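Kojibiose phosphorylase (Gut metagenome, PDB 6W0P) is a glycoside hydrolase family 65 phosphorylase with an N-terminal beta-sandwich domain and a central helical catalytic domain. Local coordinates at residues Val108-Ile116 and Arg126-Lys136. Sequence-based numbering, arbitrary orientation.
Sequences VKFEDFKRI and RTFTWLTNQAK
Glu111 and Thr129 pair through both backbone amides in an antiparallel beta hairpin, strands 109-118 and 123-132, within the large sheet of the family 65 N-terminal domain. Thr129 N reaches Glu111 O at 2.9 Å, almost straight (167°). Lys114 and Thr127 form the next doubly bonded pair. Between the two pairs a beta bulge inserts Asp112, whose backbone turns to positive phi (50°), and the register shifts by one residue. A water bridges the strands at the bulge, donating a hydrogen bond to Asp112 O and hydrogen-bonding Thr129 OG1.

On the face of Thr129, the Glu111 side chain crosses that of Leu131 at about a right angle, its carboxylate OE1 3.7 Å from Leu131 CD1. On the other face, CG and CD of Arg126 pass obliquely by the Phe113 ring, which is carried there with CG anti to the backbone N (chi1 179°); CD lies 3.9 Å from Phe113 CZ. Farther out, Arg126 NH2 forms salt bridges with Glu48 and Asp47, and Arg115 NE forms one with Glu18 on the adjoining strand 15-19. Trp130 NE1 hydrogen-bonds OE1 of Glu101, while Thr132 CG2 sits over the centre of the indole, 3.5 Å above its plane.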
loop_
_atom_site.group_PDB
_atom_site.type_symbol
_atom_site.label_atom_id
_atom_site.label_comp_id
_atom_site.label_asym_id
_atom_site.label_seq_id
_atom_site.Cartn_x
_atom_site.Cartn_y
_atom_site.Cartn_z
ATOM N N VAL A 108 -11.339 -44.628 5.857
ATOM C CA VAL A 108 -11.943 -45.918 6.313
ATOM C C VAL A 108 -13.407 -46.005 5.863
ATOM O O VAL A 108 -13.936 -45.020 5.348
ATOM C CB VAL A 108 -11.783 -46.104 7.836
ATOM C CG1 VAL A 108 -10.311 -46.053 8.252
ATOM C CG2 VAL A 108 -12.614 -45.099 8.628
ATOM N N LYS A 109 -14.020 -47.182 6.020
ATOM C CA LYS A 109 -15.472 -47.396 5.794
ATOM C C LYS A 109 -16.187 -47.152 7.130
ATOM O O LYS A 109 -15.720 -47.661 8.179
ATOM C CB LYS A 109 -15.763 -48.792 5.227
ATOM C CG LYS A 109 -15.677 -48.882 3.709
ATOM C CD LYS A 109 -14.990 -50.132 3.209
ATOM C CE LYS A 109 -14.520 -50.004 1.773
ATOM N NZ LYS A 109 -14.054 -51.310 1.244
ATOM N N PHE A 110 -17.251 -46.355 7.099
ATOM C CA PHE A 110 -18.037 -45.989 8.306
ATOM C C PHE A 110 -19.485 -45.796 7.874
ATOM O O PHE A 110 -19.711 -45.621 6.685
ATOM C CB PHE A 110 -17.422 -44.771 9.000
ATOM C CG PHE A 110 -17.476 -43.509 8.188
ATOM C CD1 PHE A 110 -16.510 -43.231 7.239
ATOM C CD2 PHE A 110 -18.498 -42.589 8.385
ATOM C CE1 PHE A 110 -16.569 -42.061 6.494
ATOM C CE2 PHE A 110 -18.559 -41.423 7.641
ATOM C CZ PHE A 110 -17.583 -41.153 6.708
ATOM N N GLU A 111 -20.427 -45.875 8.810
ATOM C CA GLU A 111 -21.875 -45.654 8.523
ATOM C C GLU A 111 -22.513 -44.994 9.758
ATOM O O GLU A 111 -21.832 -44.923 10.793
ATOM C CB GLU A 111 -22.526 -46.979 8.097
ATOM C CG GLU A 111 -22.625 -47.970 9.242
ATOM C CD GLU A 111 -23.066 -49.391 8.918
ATOM O OE1 GLU A 111 -23.101 -49.768 7.718
ATOM O OE2 GLU A 111 -23.369 -50.115 9.878
ATOM N N ASP A 112 -23.753 -44.522 9.641
ATOM C CA ASP A 112 -24.566 -43.957 10.756
ATOM C C ASP A 112 -23.751 -42.909 11.524
ATOM O O ASP A 112 -23.601 -43.058 12.743
ATOM C CB ASP A 112 -25.058 -45.062 11.691
ATOM C CG ASP A 112 -25.968 -46.058 11.004
ATOM O OD1 ASP A 112 -26.549 -45.687 9.960
ATOM O OD2 ASP A 112 -26.071 -47.206 11.503
ATOM N N PHE A 113 -23.182 -41.944 10.800
ATOM C CA PHE A 113 -22.475 -40.751 11.329
ATOM C C PHE A 113 -23.536 -39.733 11.742
ATOM O O PHE A 113 -24.477 -39.473 10.975
ATOM C CB PHE A 113 -21.559 -40.159 10.255
ATOM C CG PHE A 113 -20.792 -38.917 10.628
ATOM C CD1 PHE A 113 -21.391 -37.675 10.580
ATOM C CD2 PHE A 113 -19.446 -38.983 10.924
ATOM C CE1 PHE A 113 -20.684 -36.532 10.907
ATOM C CE2 PHE A 113 -18.736 -37.839 11.258
ATOM C CZ PHE A 113 -19.356 -36.615 11.243
ATOM N N LYS A 114 -23.384 -39.161 12.925
ATOM C CA LYS A 114 -24.274 -38.079 13.402
ATOM C C LYS A 114 -23.416 -37.158 14.268
ATOM O O LYS A 114 -22.682 -37.690 15.109
ATOM C CB LYS A 114 -25.481 -38.702 14.113
ATOM C CG LYS A 114 -26.476 -37.719 14.697
ATOM C CD LYS A 114 -27.768 -38.399 15.115
ATOM C CE LYS A 114 -28.879 -37.439 15.489
ATOM N NZ LYS A 114 -30.220 -38.001 15.170
ATOM N N ARG A 115 -23.463 -35.854 13.990
ATOM C CA ARG A 115 -22.780 -34.766 14.742
ATOM C C ARG A 115 -23.853 -33.922 15.445
ATOM O O ARG A 115 -24.813 -33.511 14.759
ATOM C CB ARG A 115 -21.983 -33.900 13.766
ATOM C CG ARG A 115 -20.811 -33.180 14.400
ATOM C CD ARG A 115 -20.323 -31.986 13.607
ATOM N NE ARG A 115 -19.829 -32.331 12.284
ATOM C CZ ARG A 115 -18.563 -32.283 11.876
ATOM N NH1 ARG A 115 -17.582 -31.913 12.675
ATOM N NH2 ARG A 115 -18.282 -32.606 10.632
ATOM N N ILE A 116 -23.708 -33.669 16.746
ATOM C CA ILE A 116 -24.716 -32.923 17.559
ATOM C C ILE A 116 -24.032 -31.841 18.391
ATOM O O ILE A 116 -23.091 -32.153 19.127
ATOM C CB ILE A 116 -25.514 -33.865 18.470
ATOM C CG1 ILE A 116 -26.161 -34.988 17.664
ATOM C CG2 ILE A 116 -26.540 -33.076 19.269
ATOM C CD1 ILE A 116 -26.758 -36.095 18.506
ATOM N N ARG A 126 -20.136 -36.640 18.625
ATOM C CA ARG A 126 -19.962 -37.234 17.284
ATOM C C ARG A 126 -20.062 -38.743 17.465
ATOM O O ARG A 126 -19.333 -39.274 18.326
ATOM C CB ARG A 126 -18.650 -36.742 16.669
ATOM C CG ARG A 126 -18.633 -36.744 15.147
ATOM C CD ARG A 126 -17.419 -36.015 14.601
ATOM N NE ARG A 126 -16.229 -36.297 15.400
ATOM C CZ ARG A 126 -15.219 -37.094 15.041
ATOM N NH1 ARG A 126 -15.212 -37.700 13.865
ATOM N NH2 ARG A 126 -14.206 -37.281 15.874
ATOM N N THR A 127 -20.969 -39.376 16.719
ATOM C CA THR A 127 -21.207 -40.842 16.721
ATOM C C THR A 127 -20.983 -41.371 15.292
ATOM O O THR A 127 -21.331 -40.674 14.334
ATOM C CB THR A 127 -22.604 -41.128 17.287
ATOM O OG1 THR A 127 -22.712 -40.562 18.602
ATOM C CG2 THR A 127 -22.925 -42.603 17.339
ATOM N N PHE A 128 -20.366 -42.540 15.137
ATOM C CA PHE A 128 -20.249 -43.224 13.826
ATOM C C PHE A 128 -19.884 -44.688 14.066
ATOM O O PHE A 128 -19.383 -45.036 15.162
ATOM C CB PHE A 128 -19.250 -42.485 12.932
ATOM C CG PHE A 128 -17.923 -42.243 13.600
ATOM C CD1 PHE A 128 -16.922 -43.188 13.536
ATOM C CD2 PHE A 128 -17.692 -41.088 14.324
ATOM C CE1 PHE A 128 -15.716 -42.982 14.183
ATOM C CE2 PHE A 128 -16.486 -40.883 14.969
ATOM C CZ PHE A 128 -15.504 -41.837 14.911
ATOM N N THR A 129 -20.174 -45.543 13.089
ATOM C CA THR A 129 -19.789 -46.973 13.153
ATOM C C THR A 129 -18.645 -47.221 12.163
ATOM O O THR A 129 -18.821 -47.002 10.955
ATOM C CB THR A 129 -20.999 -47.894 12.992
ATOM O OG1 THR A 129 -21.935 -47.540 14.019
ATOM C CG2 THR A 129 -20.615 -49.353 13.102
ATOM N N TRP A 130 -17.506 -47.643 12.702
ATOM C CA TRP A 130 -16.269 -48.001 11.967
ATOM C C TRP A 130 -16.389 -49.449 11.497
ATOM O O TRP A 130 -16.484 -50.343 12.372
ATOM C CB TRP A 130 -15.072 -47.812 12.898
ATOM C CG TRP A 130 -13.733 -47.948 12.258
ATOM C CD1 TRP A 130 -13.423 -47.925 10.927
ATOM C CD2 TRP A 130 -12.496 -48.079 12.960
ATOM N NE1 TRP A 130 -12.071 -48.045 10.757
ATOM C CE2 TRP A 130 -11.476 -48.138 11.987
ATOM C CE3 TRP A 130 -12.156 -48.149 14.313
ATOM C CZ2 TRP A 130 -10.133 -48.268 12.332
ATOM C CZ3 TRP A 130 -10.828 -48.292 14.653
ATOM C CH2 TRP A 130 -9.832 -48.348 13.675
ATOM N N LEU A 131 -16.428 -49.658 10.179
ATOM C CA LEU A 131 -16.391 -50.996 9.545
ATOM C C LEU A 131 -14.921 -51.307 9.244
ATOM O O LEU A 131 -14.399 -50.850 8.237
ATOM C CB LEU A 131 -17.279 -50.998 8.298
ATOM C CG LEU A 131 -18.624 -50.278 8.440
ATOM C CD1 LEU A 131 -19.467 -50.471 7.185
ATOM C CD2 LEU A 131 -19.395 -50.748 9.666
ATOM N N THR A 132 -14.265 -51.987 10.182
ATOM C CA THR A 132 -12.822 -52.322 10.154
ATOM C C THR A 132 -12.672 -53.843 10.254
ATOM O O THR A 132 -12.988 -54.404 11.334
ATOM C CB THR A 132 -12.049 -51.587 11.259
ATOM O OG1 THR A 132 -10.782 -52.246 11.392
ATOM C CG2 THR A 132 -12.796 -51.537 12.579
ATOM N N ASN A 133 -12.208 -54.456 9.153
ATOM C CA ASN A 133 -12.016 -55.919 8.959
ATOM C C ASN A 133 -13.347 -56.624 9.218
ATOM O O ASN A 133 -14.283 -56.432 8.403
ATOM C CB ASN A 133 -10.830 -56.436 9.779
ATOM C CG ASN A 133 -9.520 -55.901 9.247
ATOM O OD1 ASN A 133 -9.434 -55.546 8.072
ATOM N ND2 ASN A 133 -8.515 -55.805 10.096
ATOM N N GLN A 134 -13.430 -57.399 10.297
ATOM C CA GLN A 134 -14.586 -58.293 10.561
ATOM C C GLN A 134 -15.506 -57.628 11.590
ATOM O O GLN A 134 -16.501 -58.240 11.934
ATOM C CB GLN A 134 -14.111 -59.673 11.045
ATOM C CG GLN A 134 -13.100 -60.353 10.121
ATOM C CD GLN A 134 -13.475 -60.258 8.659
ATOM O OE1 GLN A 134 -12.793 -59.608 7.862
ATOM N NE2 GLN A 134 -14.583 -60.890 8.300
ATOM N N ALA A 135 -15.141 -56.439 12.065
ATOM C CA ALA A 135 -15.749 -55.758 13.229
ATOM C C ALA A 135 -16.539 -54.539 12.763
ATOM O O ALA A 135 -16.105 -53.874 11.797
ATOM C CB ALA A 135 -14.683 -55.347 14.218
ATOM N N LYS A 136 -17.663 -54.295 13.434
ATOM C CA LYS A 136 -18.387 -53.002 13.449
ATOM C C LYS A 136 -18.226 -52.400 14.854
ATOM O O LYS A 136 -18.754 -53.010 15.831
ATOM C CB LYS A 136 -19.854 -53.215 13.067
ATOM C CG LYS A 136 -20.040 -53.839 11.701
ATOM C CD LYS A 136 -21.443 -53.739 11.189
ATOM C CE LYS A 136 -21.663 -54.685 10.024
ATOM N NZ LYS A 136 -22.921 -54.389 9.299
HETATM O O HOH W 1 -23.017 -44.963 14.549
#